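Local coordinates for protein toll-like receptor 13 (Mus musculus, PDB 4Z0C) that recognises and binds bacterial 23S ribosomal RNA as an endosomal innate immune receptor and signals through MYD88 and TRAF6 to activate NF-kappa-B, at residues I121-F126 and G147-V152; M169-P175 and R192-A198; G264-M268 and F286-N292; D309-N313 and N336-L340; N638-I642 and L663-N669. Residue numbers count along the deposited sequence, not the author numbering.

Successive turns of a solenoid must be joined again and again, and the five contacts illustrate how differing local chemistry does this along the curved leucine-rich-repeat ectodomain. They come in series along the chain, each joining neighbouring turns whose strands share one long sheet, so the ring-like shape is built from short-range links. Contacts 1 and 2, on repeats 4 to 7, have centres about 17 Å apart and touch through Leu-149 and Asp-172. Contacts 3 and 4, centres about 11 Å apart, meet where Asn-313 and Asp-309 reach the loop 286-292. Contact 5 lies about 71 Å from contact 3 between centres, across the ring, where the repeats give way to the C-terminal cap.

Contact 1 of 5, residues I121-F126 and G147-V152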
# COMPACT_ATOMS: atom_id res chain seq x y z
N ILE A 121 -20.97 45.03 -13.40
CA ILE A 121 -22.30 44.55 -13.03
C ILE A 121 -23.26 45.69 -13.29
O ILE A 121 -23.04 46.81 -12.82
CB ILE A 121 -22.38 44.18 -11.55
CG1 ILE A 121 -21.34 43.11 -11.19
CG2 ILE A 121 -23.79 43.71 -11.21
CD1 ILE A 121 -21.48 42.57 -9.78
N HIS A 122 -24.32 45.42 -14.04
CA HIS A 122 -25.28 46.46 -14.35
C HIS A 122 -25.90 47.00 -13.07
O HIS A 122 -26.17 46.24 -12.13
CB HIS A 122 -26.38 45.97 -15.30
CG HIS A 122 -27.28 47.07 -15.77
ND1 HIS A 122 -28.41 47.45 -15.09
CD2 HIS A 122 -27.18 47.90 -16.84
CE1 HIS A 122 -28.99 48.46 -15.73
NE2 HIS A 122 -28.26 48.75 -16.79
N LYS A 123 -26.09 48.32 -13.05
CA LYS A 123 -26.64 49.04 -11.91
C LYS A 123 -27.87 48.37 -11.29
O LYS A 123 -28.04 48.37 -10.07
CB LYS A 123 -27.03 50.45 -12.35
CG LYS A 123 -27.20 51.43 -11.21
CD LYS A 123 -27.50 52.84 -11.73
CE LYS A 123 -28.50 52.80 -12.87
NZ LYS A 123 -29.89 53.10 -12.41
N ASP A 124 -28.71 47.78 -12.13
CA ASP A 124 -29.98 47.22 -11.67
C ASP A 124 -30.01 45.70 -11.67
O ASP A 124 -31.09 45.10 -11.57
CB ASP A 124 -31.14 47.72 -12.52
CG ASP A 124 -31.29 49.22 -12.46
OD1 ASP A 124 -31.35 49.77 -11.33
OD2 ASP A 124 -31.32 49.85 -13.54
N ALA A 125 -28.84 45.07 -11.80
CA ALA A 125 -28.79 43.62 -11.88
C ALA A 125 -29.42 42.97 -10.64
O ALA A 125 -30.17 42.03 -10.76
CB ALA A 125 -27.39 43.14 -12.10
N PHE A 126 -29.15 43.52 -9.46
CA PHE A 126 -29.52 42.87 -8.19
C PHE A 126 -30.83 43.35 -7.54
O PHE A 126 -31.16 42.91 -6.43
CB PHE A 126 -28.35 42.98 -7.19
CG PHE A 126 -27.09 42.33 -7.66
CD1 PHE A 126 -27.14 41.15 -8.41
CD2 PHE A 126 -25.86 42.89 -7.39
CE1 PHE A 126 -25.97 40.55 -8.85
CE2 PHE A 126 -24.69 42.29 -7.83
CZ PHE A 126 -24.75 41.12 -8.56
N GLY A 147 -18.47 50.93 -9.68
CA GLY A 147 -19.51 50.16 -10.35
C GLY A 147 -20.10 49.05 -9.50
O GLY A 147 -21.29 48.78 -9.58
N ILE A 148 -19.27 48.38 -8.72
CA ILE A 148 -19.76 47.34 -7.81
C ILE A 148 -20.64 47.97 -6.73
O ILE A 148 -21.70 47.45 -6.42
CB ILE A 148 -18.61 46.54 -7.14
CG1 ILE A 148 -17.72 45.90 -8.20
CG2 ILE A 148 -19.19 45.47 -6.22
CD1 ILE A 148 -18.45 44.91 -9.06
N LEU A 149 -20.18 49.09 -6.17
CA LEU A 149 -20.97 49.81 -5.17
C LEU A 149 -22.33 50.26 -5.70
O LEU A 149 -23.33 50.19 -4.98
CB LEU A 149 -20.19 51.00 -4.61
CG LEU A 149 -19.18 50.68 -3.52
CD1 LEU A 149 -18.34 51.90 -3.21
CD2 LEU A 149 -19.89 50.18 -2.28
N GLU A 150 -22.37 50.71 -6.94
CA GLU A 150 -23.65 51.05 -7.58
C GLU A 150 -24.57 49.86 -7.61
O GLU A 150 -25.78 49.99 -7.41
CB GLU A 150 -23.42 51.54 -9.01
CG GLU A 150 -22.94 52.99 -9.13
CD GLU A 150 -24.03 53.99 -8.77
OE1 GLU A 150 -23.87 54.71 -7.75
OE2 GLU A 150 -25.03 54.07 -9.51
N ALA A 151 -23.99 48.69 -7.85
CA ALA A 151 -24.79 47.48 -8.05
C ALA A 151 -25.26 46.87 -6.74
O ALA A 151 -26.28 46.18 -6.71
CB ALA A 151 -24.03 46.46 -8.88
N VAL A 152 -24.55 47.15 -5.65
CA VAL A 152 -24.90 46.53 -4.38
C VAL A 152 -25.42 47.46 -3.27
O VAL A 152 -25.97 46.98 -2.29
CB VAL A 152 -23.71 45.66 -3.83
CG1 VAL A 152 -23.31 44.60 -4.86
CG2 VAL A 152 -22.53 46.51 -3.43
O HOH W 1 -23.41 48.84 -10.96
O HOH W 2 -28.41 45.78 -8.82
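Ala-151 presents its methyl group to the loop 121-126, where its CB lies 3.6 Å from Ile-121 CG2 and 3.9 Å from His-122 O. One helical turn earlier, Ile-148 continues the apolar seam, its CD1 3.9 Å from Ile-121 CD1. Phe-126 closes the other end: its CD2, on the ring edge, is 4.0 Å from Val-152 CG1 and 3.4 Å from Ala-151 O. Such packing belongs to the convex side of a leucine-rich-repeat solenoid, here between repeats 4 and 5, where a type I turn from His-122 to Ala-125 abuts the helix 145-152. Phe-126 and Val-152 both continue inward to Leu-135 of the strand 134-136. No direct hydrogen bond joins the two backbones; water does the work instead. Water 1 donates to Ile-121 O at 2.8 Å and to Gly-147 O at 2.5 Å, while water 2 donates to Lys-123 O at 2.9 Å and Ala-151 O at 3.0 Å and accepts from Phe-126 N at 2.5 Å. At the solvent edge the aliphatic Lys-123 CD approaches Glu-150 OE2 to 3.5 Å, but the carboxylate of Glu-150 forms its salt bridge with Arg-176.

Contact 2 of 5, residues M169-P175 and R192-A198; sequences MYLDHSP and RELNFSA
Glu-193 is the polar hub: its OE2 accepts a short hydrogen bond from His-173 NE2 at 2.5 Å, and its OE1 a weak one from Leu-171 N at 3.2 Å. The side chain reaches both with chi1 at 91° and chi2 t, while His-173 adopts chi1 m. A main-chain bond, Arg-192 N to Met-169 O at 2.9 Å, fixes the start of the register. Segment 169-175 is irregular and extended; 192-198 is loop apart from the short strand 194-195. They run 10° apart end to end, with CA of Met-169 5.7 Å from CA of Arg-192 and CA of Pro-175 4.3 Å from CA of Ala-198. This side-by-side course is that of equivalent loops in successive leucine-rich repeats, 6 and 7; Leu-194 extends the pattern by backbone bonding to the strand 220-221. Each segment carries an Asx turn: Asp-172 OD1 accepts from Ser-174 N at 3.1 Å, and Asn-195 OD1 from Ser-197 N at 3.2 Å. Asp-172 also binds Ser-146 and Arg-176. On the apolar side Leu-171, chi1 m with an unusual chi2 near -2°, places CD2 over the Phe-196 ring face, a CH-pi contact 4.2 Å from the centroid. Farther out, Met-169 SD lies over one face of the Arg-192 guanidinium, Ala-198 CB packs 3.6 Å from His-173 C, and Pro-175 CA makes a CA-H...O contact of 3.3 Å with Ala-198 O.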
# COMPACT_ATOMS: atom_id res chain seq x y z
N MET A 169 -7.85 48.90 -7.17
CA MET A 169 -6.67 49.70 -6.89
C MET A 169 -7.08 50.86 -6.01
O MET A 169 -6.33 51.28 -5.14
CB MET A 169 -6.07 50.22 -8.19
CG MET A 169 -4.65 50.73 -8.09
SD MET A 169 -3.82 50.74 -9.69
CE MET A 169 -4.09 49.06 -10.24
N TYR A 170 -8.29 51.38 -6.25
CA TYR A 170 -8.79 52.51 -5.48
C TYR A 170 -10.19 52.31 -4.92
O TYR A 170 -11.03 51.67 -5.55
CB TYR A 170 -8.77 53.77 -6.35
CG TYR A 170 -7.39 54.10 -6.85
CD1 TYR A 170 -6.41 54.56 -5.98
CD2 TYR A 170 -7.05 53.93 -8.20
CE1 TYR A 170 -5.14 54.84 -6.42
CE2 TYR A 170 -5.76 54.23 -8.64
CZ TYR A 170 -4.82 54.69 -7.74
OH TYR A 170 -3.54 54.98 -8.14
N LEU A 171 -10.45 52.87 -3.75
CA LEU A 171 -11.81 52.92 -3.22
C LEU A 171 -12.61 54.05 -3.89
O LEU A 171 -12.06 54.80 -4.70
CB LEU A 171 -11.82 53.08 -1.70
CG LEU A 171 -11.54 51.87 -0.81
CD1 LEU A 171 -11.32 50.60 -1.63
CD2 LEU A 171 -10.39 52.14 0.14
N ASP A 172 -13.90 54.13 -3.58
CA ASP A 172 -14.78 55.14 -4.17
C ASP A 172 -14.96 56.38 -3.28
O ASP A 172 -14.94 56.27 -2.05
CB ASP A 172 -16.14 54.49 -4.50
CG ASP A 172 -17.20 55.51 -4.84
OD1 ASP A 172 -17.89 55.98 -3.91
OD2 ASP A 172 -17.36 55.85 -6.04
N HIS A 173 -15.15 57.55 -3.89
CA HIS A 173 -15.25 58.79 -3.11
C HIS A 173 -16.47 59.68 -3.33
O HIS A 173 -16.38 60.90 -3.26
CB HIS A 173 -13.95 59.59 -3.21
CG HIS A 173 -12.78 58.85 -2.65
ND1 HIS A 173 -12.51 58.78 -1.30
CD2 HIS A 173 -11.83 58.10 -3.26
CE1 HIS A 173 -11.44 58.04 -1.10
NE2 HIS A 173 -11.00 57.61 -2.27
N SER A 174 -17.61 59.06 -3.60
CA SER A 174 -18.90 59.73 -3.51
C SER A 174 -19.62 59.13 -2.32
O SER A 174 -19.60 57.92 -2.14
CB SER A 174 -19.72 59.55 -4.79
OG SER A 174 -18.88 59.47 -5.92
N PRO A 175 -20.22 59.98 -1.47
CA PRO A 175 -20.81 59.49 -0.22
C PRO A 175 -21.85 58.40 -0.42
O PRO A 175 -22.80 58.56 -1.19
CB PRO A 175 -21.44 60.74 0.38
CG PRO A 175 -20.66 61.87 -0.19
CD PRO A 175 -20.23 61.45 -1.56
N ARG A 192 -4.17 50.79 -3.26
CA ARG A 192 -3.17 51.82 -2.99
C ARG A 192 -3.63 52.64 -1.80
O ARG A 192 -2.85 53.41 -1.25
CB ARG A 192 -2.98 52.74 -4.19
CG ARG A 192 -2.44 52.06 -5.43
CD ARG A 192 -0.94 52.23 -5.59
NE ARG A 192 -0.47 51.53 -6.79
CZ ARG A 192 -0.45 52.06 -8.01
NH1 ARG A 192 -0.01 51.35 -9.03
NH2 ARG A 192 -0.90 53.29 -8.20
N GLU A 193 -4.88 52.47 -1.38
CA GLU A 193 -5.43 53.28 -0.31
C GLU A 193 -6.37 52.48 0.60
O GLU A 193 -6.96 51.49 0.18
CB GLU A 193 -6.20 54.47 -0.90
CG GLU A 193 -7.69 54.16 -1.11
CD GLU A 193 -8.39 55.11 -2.07
OE1 GLU A 193 -8.10 55.06 -3.29
OE2 GLU A 193 -9.26 55.89 -1.61
N LEU A 194 -6.50 52.94 1.84
CA LEU A 194 -7.48 52.38 2.76
C LEU A 194 -8.33 53.51 3.36
O LEU A 194 -8.62 53.52 4.55
CB LEU A 194 -6.79 51.57 3.87
CG LEU A 194 -6.41 50.13 3.50
CD1 LEU A 194 -5.64 49.45 4.62
CD2 LEU A 194 -7.65 49.33 3.16
N ASN A 195 -8.71 54.46 2.51
CA ASN A 195 -9.48 55.62 2.94
C ASN A 195 -10.99 55.39 2.77
O ASN A 195 -11.52 55.48 1.66
CB ASN A 195 -9.02 56.85 2.12
CG ASN A 195 -9.77 58.12 2.48
OD1 ASN A 195 -10.60 58.14 3.40
ND2 ASN A 195 -9.50 59.19 1.74
N PHE A 196 -11.69 55.11 3.86
CA PHE A 196 -13.12 54.81 3.76
C PHE A 196 -14.06 55.98 4.12
O PHE A 196 -15.19 55.75 4.53
CB PHE A 196 -13.49 53.59 4.63
CG PHE A 196 -13.07 52.27 4.05
CD1 PHE A 196 -11.77 51.82 4.16
CD2 PHE A 196 -13.99 51.46 3.39
CE1 PHE A 196 -11.38 50.59 3.64
CE2 PHE A 196 -13.60 50.23 2.85
CZ PHE A 196 -12.29 49.81 2.98
N SER A 197 -13.60 57.22 3.98
CA SER A 197 -14.42 58.42 4.26
C SER A 197 -15.81 58.40 3.64
O SER A 197 -16.82 58.43 4.34
CB SER A 197 -13.69 59.67 3.77
OG SER A 197 -12.57 59.96 4.59
N ALA A 198 -15.87 58.29 2.32
CA ALA A 198 -17.12 58.37 1.58
C ALA A 198 -17.95 57.09 1.62
O ALA A 198 -18.99 56.98 0.94
CB ALA A 198 -16.84 58.77 0.14

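Contact 3 of 5, residues G264-M268 and F286-N292; sequences GHLDM and FQKNVTN. With NAG (2-acetamido-2-deoxy-beta-D-glucopyranose), chain O.
Leu-266 N donates to Val-290 O at 2.8 Å, the main-chain bond between these irregular loops of repeats 10 and 11, with His-265 CA 4.1 Å from Val-290 CA. His-265, chi1 m, spends ND1 on a weak 3.4 Å bond to Asn-289 O, and its backbone N on NAG O6 at 2.9 Å. Gly-264 (phi 88°, psi 176°) lies beside O6, with which a CB would clash; at these angles it would also jam against the preceding carbonyl oxygen. Asn-289, left-handed with chi1 t, donates from ND2 to NAG O5 at 3.0 Å and to Leu-261 O. Asn-313 OD1 accepts from Val-290 N. Asp-267 OD1 caps Lys-269 N, whereas the capping bonds of Asn-292 OD1 are weak. Leu-266 CG packs 3.7 Å from Val-290 CG2, Met-268 CE 3.4 Å from Phe-286 CZ, and Met-268 SD, 5.2 Å from the centroid of the Phe-286 ring at its edge, makes a Met-aromatic contact. His-265 N and Asn-289 ND2 thus secure, from two repeats, a sugar consistent with N-linkage at Asn-289.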
# COMPACT_ATOMS: atom_id res chain seq x y z
N GLY A 264 11.00 41.06 7.01
CA GLY A 264 11.73 41.32 8.23
C GLY A 264 10.89 41.78 9.40
O GLY A 264 9.69 41.99 9.26
N HIS A 265 11.53 41.94 10.55
CA HIS A 265 10.83 42.26 11.79
C HIS A 265 10.11 43.60 11.70
O HIS A 265 10.55 44.50 10.98
CB HIS A 265 11.82 42.31 12.96
CG HIS A 265 12.65 41.07 13.12
ND1 HIS A 265 12.41 39.91 12.42
CD2 HIS A 265 13.74 40.83 13.88
CE1 HIS A 265 13.30 39.00 12.76
NE2 HIS A 265 14.12 39.53 13.64
N LEU A 266 9.00 43.72 12.42
CA LEU A 266 8.30 44.99 12.56
C LEU A 266 8.94 45.77 13.71
O LEU A 266 9.48 45.16 14.64
CB LEU A 266 6.81 44.76 12.83
CG LEU A 266 5.91 44.20 11.73
CD1 LEU A 266 4.43 44.07 12.18
CD2 LEU A 266 6.02 45.03 10.45
N ASP A 267 8.85 47.09 13.66
CA ASP A 267 9.34 47.94 14.74
C ASP A 267 8.38 47.83 15.92
O ASP A 267 7.30 48.42 15.89
CB ASP A 267 9.38 49.39 14.24
CG ASP A 267 10.11 50.33 15.20
OD1 ASP A 267 9.94 50.18 16.43
OD2 ASP A 267 10.85 51.23 14.71
N MET A 268 8.77 47.11 16.98
CA MET A 268 7.86 46.91 18.11
C MET A 268 7.41 48.20 18.78
O MET A 268 6.35 48.24 19.41
CB MET A 268 8.46 45.99 19.17
CG MET A 268 8.31 44.51 18.89
SD MET A 268 6.63 44.04 18.42
CE MET A 268 6.89 43.91 16.65
N PHE A 286 0.40 37.23 14.22
CA PHE A 286 1.68 37.92 14.15
C PHE A 286 2.74 37.00 13.52
O PHE A 286 3.64 36.50 14.20
CB PHE A 286 2.08 38.32 15.58
CG PHE A 286 2.80 39.63 15.69
CD1 PHE A 286 2.31 40.76 15.03
CD2 PHE A 286 3.93 39.76 16.49
CE1 PHE A 286 2.97 41.97 15.13
CE2 PHE A 286 4.59 40.97 16.60
CZ PHE A 286 4.11 42.08 15.92
N GLN A 287 2.63 36.81 12.21
CA GLN A 287 3.32 35.75 11.49
C GLN A 287 4.36 36.13 10.43
O GLN A 287 4.34 37.23 9.90
CB GLN A 287 2.30 34.84 10.80
CG GLN A 287 1.37 34.12 11.72
CD GLN A 287 0.55 33.10 10.97
OE1 GLN A 287 0.41 33.20 9.75
NE2 GLN A 287 0.07 32.08 11.67
N LYS A 288 5.22 35.17 10.12
CA LYS A 288 6.18 35.27 9.02
C LYS A 288 7.33 36.25 9.27
O LYS A 288 7.54 37.20 8.52
CB LYS A 288 5.49 35.51 7.66
CG LYS A 288 4.71 34.29 7.15
CD LYS A 288 4.18 34.47 5.73
CE LYS A 288 3.05 33.49 5.41
NZ LYS A 288 2.40 33.74 4.08
N ASN A 289 8.08 35.98 10.33
CA ASN A 289 9.34 36.66 10.56
C ASN A 289 9.11 38.12 10.89
O ASN A 289 9.80 39.03 10.43
CB ASN A 289 10.24 36.50 9.34
CG ASN A 289 11.61 37.03 9.55
OD1 ASN A 289 12.19 36.92 10.64
ND2 ASN A 289 12.15 37.65 8.50
N VAL A 290 8.11 38.32 11.73
CA VAL A 290 7.67 39.64 12.08
C VAL A 290 8.36 40.05 13.40
O VAL A 290 8.50 41.23 13.70
CB VAL A 290 6.11 39.64 12.12
CG1 VAL A 290 5.58 39.99 13.49
CG2 VAL A 290 5.56 40.57 11.07
N THR A 291 8.86 39.07 14.15
CA THR A 291 9.49 39.34 15.45
C THR A 291 10.50 38.26 15.85
O THR A 291 10.62 37.23 15.20
CB THR A 291 8.42 39.43 16.56
OG1 THR A 291 9.02 39.91 17.77
CG2 THR A 291 7.83 38.06 16.83
N ASN A 292 11.26 38.53 16.90
CA ASN A 292 12.06 37.51 17.57
C ASN A 292 11.67 37.37 19.04
O ASN A 292 10.67 37.95 19.45
CB ASN A 292 13.58 37.71 17.37
CG ASN A 292 14.10 39.06 17.88
OD1 ASN A 292 13.49 39.74 18.73
ND2 ASN A 292 15.28 39.43 17.38
C1 NAG O . 14.85 37.82 9.60
C2 NAG O . 15.14 37.45 8.16
C3 NAG O . 16.55 37.95 7.92
C4 NAG O . 16.60 39.47 8.17
C5 NAG O . 15.71 39.94 9.35
C6 NAG O . 15.28 41.40 9.24
C7 NAG O . 14.43 35.50 6.87
C8 NAG O . 14.10 34.05 6.91
N2 NAG O . 14.95 36.02 7.97
O3 NAG O . 16.94 37.60 6.61
O4 NAG O . 17.94 39.86 8.41
O5 NAG O . 14.52 39.18 9.53
O6 NAG O . 14.43 41.70 10.32
O7 NAG O . 14.23 36.14 5.84

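Contact 4 of 5, residues D309-N313 and N336-L340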
# COMPACT_ATOMS: atom_id res chain seq x y z
N ASP A 309 -0.85 34.39 17.85
CA ASP A 309 -0.39 33.46 16.84
C ASP A 309 0.97 33.91 16.32
O ASP A 309 1.07 34.93 15.65
CB ASP A 309 -1.38 33.39 15.68
CG ASP A 309 -1.10 32.21 14.73
OD1 ASP A 309 0.08 31.85 14.50
OD2 ASP A 309 -2.09 31.63 14.21
N LEU A 310 2.01 33.14 16.61
CA LEU A 310 3.37 33.50 16.21
C LEU A 310 3.95 32.57 15.16
O LEU A 310 5.16 32.46 15.02
CB LEU A 310 4.30 33.56 17.42
CG LEU A 310 4.14 34.79 18.33
CD1 LEU A 310 4.93 34.62 19.63
CD2 LEU A 310 4.55 36.04 17.58
N GLY A 311 3.08 31.89 14.42
CA GLY A 311 3.52 30.95 13.40
C GLY A 311 4.43 31.52 12.34
O GLY A 311 4.27 32.67 11.92
N GLN A 312 5.38 30.71 11.88
CA GLN A 312 6.32 31.07 10.81
C GLN A 312 7.29 32.19 11.18
O GLN A 312 7.76 32.92 10.30
CB GLN A 312 5.58 31.41 9.52
CG GLN A 312 4.82 30.25 8.88
CD GLN A 312 4.14 30.64 7.59
OE1 GLN A 312 2.99 31.05 7.57
NE2 GLN A 312 4.90 30.58 6.49
N ASN A 313 7.59 32.35 12.47
CA ASN A 313 8.67 33.25 12.88
C ASN A 313 10.01 32.54 12.92
O ASN A 313 10.41 31.97 13.95
CB ASN A 313 8.34 33.96 14.19
CG ASN A 313 7.33 35.08 13.98
OD1 ASN A 313 7.64 36.06 13.30
ND2 ASN A 313 6.13 34.94 14.54
N ASN A 336 3.72 27.26 15.68
CA ASN A 336 3.96 26.35 14.58
C ASN A 336 4.79 26.94 13.40
O ASN A 336 4.76 28.14 13.16
CB ASN A 336 2.61 25.80 14.07
CG ASN A 336 1.70 26.88 13.53
OD1 ASN A 336 1.35 27.84 14.23
ND2 ASN A 336 1.32 26.74 12.27
N LYS A 337 5.53 26.08 12.70
CA LYS A 337 6.32 26.46 11.52
C LYS A 337 7.39 27.51 11.78
O LYS A 337 7.75 28.26 10.88
CB LYS A 337 5.45 26.93 10.34
CG LYS A 337 4.47 25.93 9.73
CD LYS A 337 4.05 26.46 8.34
CE LYS A 337 2.75 25.86 7.79
NZ LYS A 337 2.17 24.77 8.62
N CYS A 338 7.88 27.59 13.01
CA CYS A 338 9.07 28.38 13.29
C CYS A 338 10.30 27.49 13.10
O CYS A 338 10.27 26.55 12.31
CB CYS A 338 9.02 28.92 14.72
SG CYS A 338 7.59 29.99 15.05
N GLN A 339 11.39 27.77 13.81
CA GLN A 339 12.58 26.92 13.73
C GLN A 339 12.97 26.43 15.12
O GLN A 339 14.13 26.24 15.41
CB GLN A 339 13.75 27.69 13.11
CG GLN A 339 13.48 28.18 11.69
CD GLN A 339 13.46 27.04 10.70
OE1 GLN A 339 14.32 26.17 10.73
NE2 GLN A 339 12.46 27.04 9.83
N LEU A 340 11.99 26.23 15.98
CA LEU A 340 12.26 25.89 17.37
C LEU A 340 12.87 24.51 17.51
O LEU A 340 12.35 23.54 16.93
CB LEU A 340 10.96 25.96 18.17
CG LEU A 340 10.36 27.36 18.33
CD1 LEU A 340 8.92 27.28 18.79
CD2 LEU A 340 11.23 28.20 19.31
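Gln-312 and Cys-338 have the largest areas buried here, followed by Lys-337, which borders the contact. Gln-312 N donates to Asn-336 O at 2.9 Å, the direct hydrogen bond between the loops, and Gln-312 CA adds a CA-H...O contact with Lys-337 O at 3.2 Å. With phi 66° and psi 26°, Gln-312 takes the third position of a type II turn from Leu-310 to Asn-313. Lys-337 has a similar left-handed backbone, and its CB rests 3.7 Å from Gln-312 CG while the amine end leads away. Cys-338, chi1 m, sends SG beneath the turn, 3.5 Å from Leu-310 O, and sets CB 3.4 Å from Asn-313 O. The turn is also shaped internally, by an Asx turn in which Asp-309 OD1 accepts from Gly-311 N at 3.0 Å, as it does from Gln-287 NE2, and by Asn-313 ND2 donating to Leu-310 O at 2.7 Å. Asn-313 fills the conserved asparagine position of the leucine-rich-repeat consensus in repeat 12, its side chain bonding Phe-286 O and Val-290 N of the preceding repeat. Cys-338 takes the matching place in repeat 13, and Asn-362, bonded to Leu-340 N, resumes this pattern of the solenoid.

Contact 5 of 5, residues N638-I642 and L663-N669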
# COMPACT_ATOMS: atom_id res chain seq x y z
N ASN A 638 -21.33 -6.57 -15.25
CA ASN A 638 -21.58 -7.07 -16.60
C ASN A 638 -22.90 -7.81 -16.73
O ASN A 638 -23.00 -8.76 -17.50
CB ASN A 638 -20.42 -7.95 -17.07
CG ASN A 638 -19.16 -7.14 -17.35
OD1 ASN A 638 -19.23 -5.93 -17.58
ND2 ASN A 638 -17.99 -7.80 -17.32
N LEU A 639 -23.90 -7.37 -15.97
CA LEU A 639 -25.23 -7.97 -16.00
C LEU A 639 -25.87 -7.73 -17.35
O LEU A 639 -25.85 -6.61 -17.86
CB LEU A 639 -26.09 -7.38 -14.89
CG LEU A 639 -26.23 -8.09 -13.54
CD1 LEU A 639 -25.18 -9.13 -13.29
CD2 LEU A 639 -26.21 -7.05 -12.44
N LYS A 640 -26.41 -8.80 -17.95
CA LYS A 640 -27.04 -8.74 -19.28
C LYS A 640 -28.57 -8.73 -19.20
O LYS A 640 -29.26 -8.21 -20.08
CB LYS A 640 -26.59 -9.92 -20.14
CG LYS A 640 -25.16 -9.86 -20.65
CD LYS A 640 -24.32 -11.01 -20.08
CE LYS A 640 -24.88 -12.36 -20.55
NZ LYS A 640 -24.24 -13.56 -19.91
N VAL A 641 -29.09 -9.32 -18.14
CA VAL A 641 -30.52 -9.51 -17.99
C VAL A 641 -30.93 -9.27 -16.55
O VAL A 641 -30.29 -9.78 -15.63
CB VAL A 641 -30.94 -10.97 -18.39
CG1 VAL A 641 -32.37 -11.29 -17.95
CG2 VAL A 641 -30.77 -11.18 -19.90
N ILE A 642 -32.00 -8.51 -16.36
CA ILE A 642 -32.65 -8.47 -15.06
C ILE A 642 -34.18 -8.63 -15.19
O ILE A 642 -34.77 -8.18 -16.17
CB ILE A 642 -32.20 -7.21 -14.28
CG1 ILE A 642 -32.69 -7.23 -12.83
CG2 ILE A 642 -32.58 -5.96 -15.03
CD1 ILE A 642 -33.87 -6.42 -12.58
N LEU A 663 -27.12 -4.40 -20.22
CA LEU A 663 -28.49 -4.87 -20.38
C LEU A 663 -28.87 -5.01 -21.86
O LEU A 663 -28.77 -4.07 -22.64
CB LEU A 663 -29.44 -3.90 -19.67
CG LEU A 663 -29.85 -4.29 -18.25
CD1 LEU A 663 -28.84 -5.21 -17.60
CD2 LEU A 663 -30.09 -3.05 -17.39
N GLN A 664 -29.32 -6.20 -22.25
CA GLN A 664 -29.57 -6.45 -23.65
C GLN A 664 -30.97 -6.00 -24.07
O GLN A 664 -31.94 -6.20 -23.34
CB GLN A 664 -29.36 -7.92 -23.98
CG GLN A 664 -28.25 -8.56 -23.18
CD GLN A 664 -27.52 -9.60 -23.98
OE1 GLN A 664 -26.76 -9.27 -24.89
NE2 GLN A 664 -27.76 -10.87 -23.66
N CYS A 665 -31.05 -5.37 -25.24
CA CYS A 665 -32.34 -5.01 -25.80
C CYS A 665 -32.98 -6.22 -26.48
O CYS A 665 -33.05 -6.30 -27.71
CB CYS A 665 -32.20 -3.85 -26.79
SG CYS A 665 -31.68 -2.30 -26.01
N THR A 666 -33.44 -7.16 -25.66
CA THR A 666 -34.15 -8.33 -26.13
C THR A 666 -35.34 -8.50 -25.20
O THR A 666 -35.47 -7.76 -24.21
CB THR A 666 -33.30 -9.62 -26.04
OG1 THR A 666 -33.19 -10.03 -24.67
CG2 THR A 666 -31.90 -9.42 -26.62
N CYS A 667 -36.15 -9.51 -25.49
CA CYS A 667 -37.35 -9.81 -24.72
C CYS A 667 -37.05 -10.31 -23.31
O CYS A 667 -37.93 -10.31 -22.46
CB CYS A 667 -38.21 -10.85 -25.46
SG CYS A 667 -39.03 -10.22 -26.95
N ASP A 668 -35.81 -10.75 -23.06
CA ASP A 668 -35.44 -11.19 -21.72
C ASP A 668 -35.57 -10.04 -20.73
O ASP A 668 -35.81 -10.26 -19.54
CB ASP A 668 -34.02 -11.74 -21.70
CG ASP A 668 -33.90 -13.06 -22.43
OD1 ASP A 668 -34.38 -13.14 -23.58
OD2 ASP A 668 -33.34 -14.02 -21.86
N ASN A 669 -35.44 -8.82 -21.22
CA ASN A 669 -35.52 -7.63 -20.38
C ASN A 669 -36.82 -6.88 -20.51
O ASN A 669 -36.94 -5.75 -19.99
CB ASN A 669 -34.35 -6.68 -20.69
CG ASN A 669 -33.06 -7.18 -20.12
OD1 ASN A 669 -33.02 -7.65 -18.99
ND2 ASN A 669 -31.99 -7.13 -20.92
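Asn-669 turns its amide into the gap between the segments with chi1 m and chi2 at -43°, which lets both ends work at once. Asn-669 ND2 donates to Lys-640 O at 3.1 Å and to Gln-664 O of its own segment at 2.6 Å, while Asn-669 OD1 accepts from Ile-642 N at 2.9 Å. Lys-640 O takes a second bond, from Gln-664 N at 3.0 Å. Leu-663 begins with CA-to-CB pointing away, yet its off-well chi1 of -96° and chi2 of 24° swing CD1 back to 3.3 Å from Leu-639 O. This is the join between repeat 25 and the cysteine-rich C-terminal cap, LRRCT, in which Cys-665 and Cys-667 form disulfides with Cys-692 and Cys-709. Phe-672 of the helix 670-678 packs against both Leu-663 and Ile-642. On the outer side Val-641, chi1 t, sets CG2 3.8 Å from Asp-668 CB, and Lys-640 CB lies 3.7 Å from Gln-664 CG, after which an off-well chi2 of 116° turns the amine off to solvent. Thr-666, chi1 p, uses OG1 to accept from Asp-668 N at 3.2 Å, an ST turn that leads into the 3-10 segment 667-669. At the far end, Asn-638 packs on Asn-638 of the second subunit.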